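Local coordinates for thioesterase domain-containing protein (Chromobacterium violaceum, PDB 4RMM), which is of unproven function but belongs to the hotdog-fold thioesterase superfamily and probably hydrolyses acyl-CoA thioesters, at residues E86-V91 against A140-T145; M75-W80 against C110-Q115. All coordinates share one frame; numbering follows the deposited sequence.

Contact 1 (E86-V91 against A140-T145)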
# COMPACT_ATOMS: atom_id res chain seq x y z
N GLU A 86 -7.37 20.62 2.67
CA GLU A 86 -7.88 19.35 3.14
C GLU A 86 -7.07 18.34 2.34
O GLU A 86 -6.49 18.69 1.32
CB GLU A 86 -9.38 19.20 2.85
CG GLU A 86 -9.99 17.90 3.36
CD GLU A 86 -11.47 18.01 3.68
OE1 GLU A 86 -12.22 18.59 2.86
OE2 GLU A 86 -11.89 17.51 4.74
N ALA A 87 -7.02 17.11 2.82
CA ALA A 87 -6.27 16.07 2.14
C ALA A 87 -6.90 15.75 0.79
O ALA A 87 -8.11 15.59 0.69
CB ALA A 87 -6.21 14.82 3.01
N PRO A 88 -6.09 15.67 -0.28
CA PRO A 88 -6.66 15.35 -1.59
C PRO A 88 -7.22 13.93 -1.58
O PRO A 88 -6.85 13.13 -0.73
CB PRO A 88 -5.46 15.49 -2.53
CG PRO A 88 -4.30 15.13 -1.65
CD PRO A 88 -4.63 15.86 -0.37
N LYS A 89 -8.12 13.64 -2.52
CA LYS A 89 -8.73 12.32 -2.59
C LYS A 89 -8.15 11.51 -3.73
O LYS A 89 -8.14 11.94 -4.89
CB LYS A 89 -10.25 12.44 -2.75
CG LYS A 89 -10.93 13.25 -1.65
CD LYS A 89 -12.41 13.46 -1.96
CE LYS A 89 -13.04 14.52 -1.06
NZ LYS A 89 -14.42 14.88 -1.51
N ILE A 90 -7.69 10.31 -3.40
CA ILE A 90 -7.12 9.42 -4.39
C ILE A 90 -8.21 8.72 -5.17
O ILE A 90 -9.24 8.33 -4.60
CB ILE A 90 -6.19 8.38 -3.72
CG1 ILE A 90 -5.58 7.46 -4.78
CG2 ILE A 90 -6.97 7.60 -2.63
CD1 ILE A 90 -4.26 6.85 -4.35
N VAL A 91 -7.98 8.57 -6.47
CA VAL A 91 -8.94 7.93 -7.36
C VAL A 91 -8.43 6.53 -7.68
O VAL A 91 -9.17 5.54 -7.56
CB VAL A 91 -9.14 8.77 -8.64
CG1 VAL A 91 -9.86 7.96 -9.70
CG2 VAL A 91 -9.95 10.01 -8.30
N ALA A 140 -0.34 7.60 -9.55
CA ALA A 140 -1.56 7.85 -8.81
C ALA A 140 -2.30 9.10 -9.31
O ALA A 140 -1.68 10.06 -9.73
CB ALA A 140 -1.23 8.00 -7.34
N HIS A 141 -3.63 9.05 -9.25
CA HIS A 141 -4.48 10.17 -9.66
C HIS A 141 -5.23 10.63 -8.44
O HIS A 141 -5.78 9.83 -7.69
CB HIS A 141 -5.50 9.74 -10.73
CG HIS A 141 -4.88 9.36 -12.04
ND1 HIS A 141 -5.14 8.16 -12.66
CD2 HIS A 141 -4.02 10.03 -12.84
CE1 HIS A 141 -4.46 8.10 -13.79
NE2 HIS A 141 -3.77 9.22 -13.92
N PHE A 142 -5.26 11.95 -8.24
CA PHE A 142 -5.97 12.51 -7.12
C PHE A 142 -6.96 13.55 -7.57
O PHE A 142 -6.78 14.21 -8.60
CB PHE A 142 -5.01 13.16 -6.12
CG PHE A 142 -4.11 12.19 -5.42
CD1 PHE A 142 -2.98 11.67 -6.06
CD2 PHE A 142 -4.36 11.82 -4.10
CE1 PHE A 142 -2.12 10.79 -5.40
CE2 PHE A 142 -3.50 10.95 -3.42
CZ PHE A 142 -2.38 10.43 -4.08
N LEU A 143 -8.02 13.69 -6.79
CA LEU A 143 -9.05 14.67 -7.09
C LEU A 143 -8.84 15.78 -6.07
O LEU A 143 -8.79 15.53 -4.87
CB LEU A 143 -10.42 14.04 -6.91
CG LEU A 143 -11.58 14.95 -7.32
CD1 LEU A 143 -11.59 15.10 -8.83
CD2 LEU A 143 -12.88 14.36 -6.81
N LEU A 144 -8.73 17.01 -6.54
CA LEU A 144 -8.50 18.13 -5.64
C LEU A 144 -9.63 19.11 -5.56
O LEU A 144 -10.48 19.17 -6.44
CB LEU A 144 -7.26 18.88 -6.08
CG LEU A 144 -6.06 17.99 -6.37
CD1 LEU A 144 -5.16 18.70 -7.34
CD2 LEU A 144 -5.35 17.64 -5.08
N THR A 145 -9.63 19.90 -4.50
CA THR A 145 -10.63 20.92 -4.31
C THR A 145 -9.84 22.21 -4.26
O THR A 145 -9.85 22.93 -3.27
CB THR A 145 -11.40 20.75 -3.00
OG1 THR A 145 -10.60 21.21 -1.90
CG2 THR A 145 -11.74 19.29 -2.78
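Phe142 lays its ring obliquely across the side chain of Ile90. The CE2 atom of Phe142 is 3.7 Å from CB of Ile90, and CG1 of Ile90 stands over one face of the ring, offset toward the rim. Ile90 CG1 is anti to the backbone N (chi1 -179°), and CD1, one bond further on, reaches the ring at CZ. On the Pro88 side, the CG atom of Pro88 lies 4.1 Å from CD2 of Phe142. Pro88 also meets Leu144: CB of Pro88 and CD2 of Leu144 are only 3.3 Å apart, which is tight for two carbons.

Ile90 and Phe142 form an antiparallel non-hydrogen-bonded pair. Three backbone bonds join the strands around it. Lys89 and Leu143 are the hydrogen-bonded pair: Lys89 N gives to Leu143 O at 3.1 Å, and Leu143 N gives back to Lys89 O at 2.6 Å. Lys89 O also receives a CA-H...O contact from CA of Phe142. The third bond runs from Val91 N to His141 O at 2.8 Å. The side chains of Lys89 and Leu143 lie on the other face of the sheet from Ile90 and Phe142. Val91 CG2 comes within 4.3 Å of CB of Leu143. The His141 ring turns from strand 89-91, and its ND1 is hydrogen-bonded to Asp92 OD2.

The contact begins the pairing of strand 89-97 with strand 136-143. On its second side, strand 136-143 is bonded to strand 119-127, through Ala120 and Val122. Helix 67-80 covers the face carrying Ile90 and Phe142, and its Glu71 touches Ile90. Val91 makes backbone hydrogen bonds to the second subunit, and Ile90 packs on Tyr97 of that subunit.

Contact 2 (M75-W80 against C110-Q115)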
# COMPACT_ATOMS: atom_id res chain seq x y z
N MSE A 75 0.80 10.85 -1.90
CA MSE A 75 -0.19 11.70 -1.25
C MSE A 75 0.53 12.86 -0.55
O MSE A 75 0.19 14.03 -0.75
CB MSE A 75 -0.97 10.92 -0.20
CG MSE A 75 -1.45 11.82 0.93
SE MSE A 75 -3.23 11.45 1.51
CE MSE A 75 -2.77 10.38 3.05
N ILE A 76 1.51 12.52 0.27
CA ILE A 76 2.28 13.52 0.99
C ILE A 76 2.92 14.53 0.04
O ILE A 76 2.89 15.74 0.30
CB ILE A 76 3.37 12.84 1.85
CG1 ILE A 76 2.71 12.08 3.00
CG2 ILE A 76 4.35 13.89 2.38
CD1 ILE A 76 3.62 11.11 3.74
N HIS A 77 3.47 14.05 -1.06
CA HIS A 77 4.10 14.94 -2.04
C HIS A 77 3.11 15.98 -2.52
O HIS A 77 3.45 17.16 -2.69
CB HIS A 77 4.58 14.12 -3.24
CG HIS A 77 5.25 14.94 -4.30
ND1 HIS A 77 6.58 15.30 -4.23
CD2 HIS A 77 4.79 15.41 -5.48
CE1 HIS A 77 6.90 15.96 -5.32
NE2 HIS A 77 5.84 16.05 -6.10
N LEU A 78 1.88 15.54 -2.76
CA LEU A 78 0.82 16.41 -3.25
C LEU A 78 0.45 17.51 -2.27
O LEU A 78 0.35 18.67 -2.65
CB LEU A 78 -0.43 15.60 -3.58
CG LEU A 78 -1.00 15.77 -4.99
CD1 LEU A 78 -2.32 15.03 -5.08
CD2 LEU A 78 -1.21 17.23 -5.30
N MSE A 79 0.24 17.14 -1.01
CA MSE A 79 -0.14 18.13 -0.03
C MSE A 79 1.04 18.96 0.46
O MSE A 79 0.86 19.97 1.13
CB MSE A 79 -0.91 17.50 1.14
CG MSE A 79 -0.35 16.23 1.73
SE MSE A 79 -1.57 15.54 3.10
CE MSE A 79 -2.92 14.79 1.97
N TRP A 80 2.25 18.53 0.11
CA TRP A 80 3.44 19.27 0.49
C TRP A 80 3.64 20.33 -0.58
O TRP A 80 4.12 21.43 -0.30
CB TRP A 80 4.65 18.34 0.55
CG TRP A 80 5.91 19.01 0.97
CD1 TRP A 80 6.78 19.72 0.18
CD2 TRP A 80 6.44 19.08 2.30
NE1 TRP A 80 7.81 20.21 0.94
CE2 TRP A 80 7.63 19.83 2.25
CE3 TRP A 80 6.02 18.56 3.54
CZ2 TRP A 80 8.41 20.09 3.38
CZ3 TRP A 80 6.80 18.82 4.67
CH2 TRP A 80 7.98 19.57 4.58
N CYS A 110 8.53 11.78 -6.12
CA CYS A 110 7.37 11.91 -6.97
C CYS A 110 7.41 13.14 -7.84
O CYS A 110 8.08 14.12 -7.54
CB CYS A 110 6.09 11.96 -6.13
SG CYS A 110 6.15 10.91 -4.71
N GLU A 111 6.65 13.09 -8.91
CA GLU A 111 6.58 14.20 -9.82
C GLU A 111 5.14 14.38 -10.26
O GLU A 111 4.45 13.41 -10.56
CB GLU A 111 7.44 13.92 -11.04
CG GLU A 111 7.18 14.86 -12.19
CD GLU A 111 7.94 14.46 -13.42
OE1 GLU A 111 7.42 13.63 -14.20
OE2 GLU A 111 9.07 14.97 -13.59
N ILE A 112 4.67 15.62 -10.31
CA ILE A 112 3.31 15.87 -10.75
C ILE A 112 3.27 16.17 -12.25
O ILE A 112 3.67 17.24 -12.69
CB ILE A 112 2.67 17.02 -9.96
CG1 ILE A 112 2.66 16.67 -8.47
CG2 ILE A 112 1.27 17.27 -10.48
CD1 ILE A 112 1.80 17.54 -7.62
N THR A 113 2.74 15.22 -13.02
CA THR A 113 2.66 15.27 -14.50
C THR A 113 1.70 16.20 -15.20
O THR A 113 2.08 16.94 -16.10
CB THR A 113 2.39 13.91 -15.08
OG1 THR A 113 3.50 13.05 -14.82
CG2 THR A 113 2.16 14.04 -16.58
N LYS A 114 0.42 16.04 -14.88
CA LYS A 114 -0.61 16.89 -15.44
C LYS A 114 -1.24 17.39 -14.16
O LYS A 114 -1.30 16.65 -13.19
CB LYS A 114 -1.60 16.06 -16.23
CG LYS A 114 -2.76 16.87 -16.78
CD LYS A 114 -3.91 16.95 -15.78
CE LYS A 114 -4.85 15.77 -15.92
NZ LYS A 114 -6.21 16.20 -16.32
N GLN A 115 -1.66 18.64 -14.14
CA GLN A 115 -2.29 19.18 -12.95
C GLN A 115 -3.38 20.16 -13.32
O GLN A 115 -3.24 21.37 -13.12
CB GLN A 115 -1.25 19.86 -12.05
CG GLN A 115 -1.78 20.24 -10.66
CD GLN A 115 -0.71 20.84 -9.79
OE1 GLN A 115 0.39 21.12 -10.25
NE2 GLN A 115 -1.02 21.07 -8.52
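His77 carries this contact with its imidazole ring, which packs against Cys110. The CB atom of Cys110 lies over one face of the ring, 3.7 Å from the centroid of the His77 ring and 16° off its normal. This is a CH-pi contact. The sulfur stands more obliquely: SG of Cys110 is 4.7 Å from the same His77 centroid. The ring also nears the backbone of Cys110, with CE1 of His77 3.1 Å from the Cys110 O atom. NE2 of His77 is close to that oxygen too, but the angle is too poor for a hydrogen bond. At the ring edge, near its plane, CG1 of Ile112 lies 3.9 Å from CD2 of His77.

The second meeting is apolar. CD2 of Leu78 touches CD1 of Ile112 at 3.8 Å, and the two side chains approach at about a right angle. Ile112 therefore serves both helix residues, its CG1 against His77 and its CD1 against Leu78.

The bond from CA to CB of His77 points toward the strand, and CG is anti to the backbone N (chi1 180°). Cys110 and Ile112 both point toward the helix, while Glu111 between them points away. Glu111 is bonded through its backbone to Leu123 of strand 119-127. Val122 and Ile124 of that strand touch Cys110, and Ala120 touches Leu78. His77 also touches Glu41 in a loop.

The axes of helix 75-80 and strand 110-115 come within 8.8 Å and run at 64° to each other. A long central helix wrapped by a curved antiparallel sheet is the hallmark of the hotdog fold, found in the thioesterase superfamily. Here residues 75-80 of that helix pack on strand 106-115.

Contact 1 and contact 2 lie with their centres 10 Å apart on the same sheet. Along the chain their segments alternate: 75-80, 86-91, 110-115, 140-145. Contact 1 is strand pairing within the sheet, whereas contact 2 packs helix 67-80 onto strand 106-115, with strand 119-127 between strands 106-115 and 136-143. The two meet directly. Phe142 CG lies 3.4 Å from Leu78 CD1, and Met79 packs on Ala87 and Pro88. The C-terminal end of helix 67-80 thus belongs to contact 2 and also packs on contact 1, just before the chain enters strand 89-97. Together they join the helix to the sheet of the hotdog fold, near the border with the second subunit.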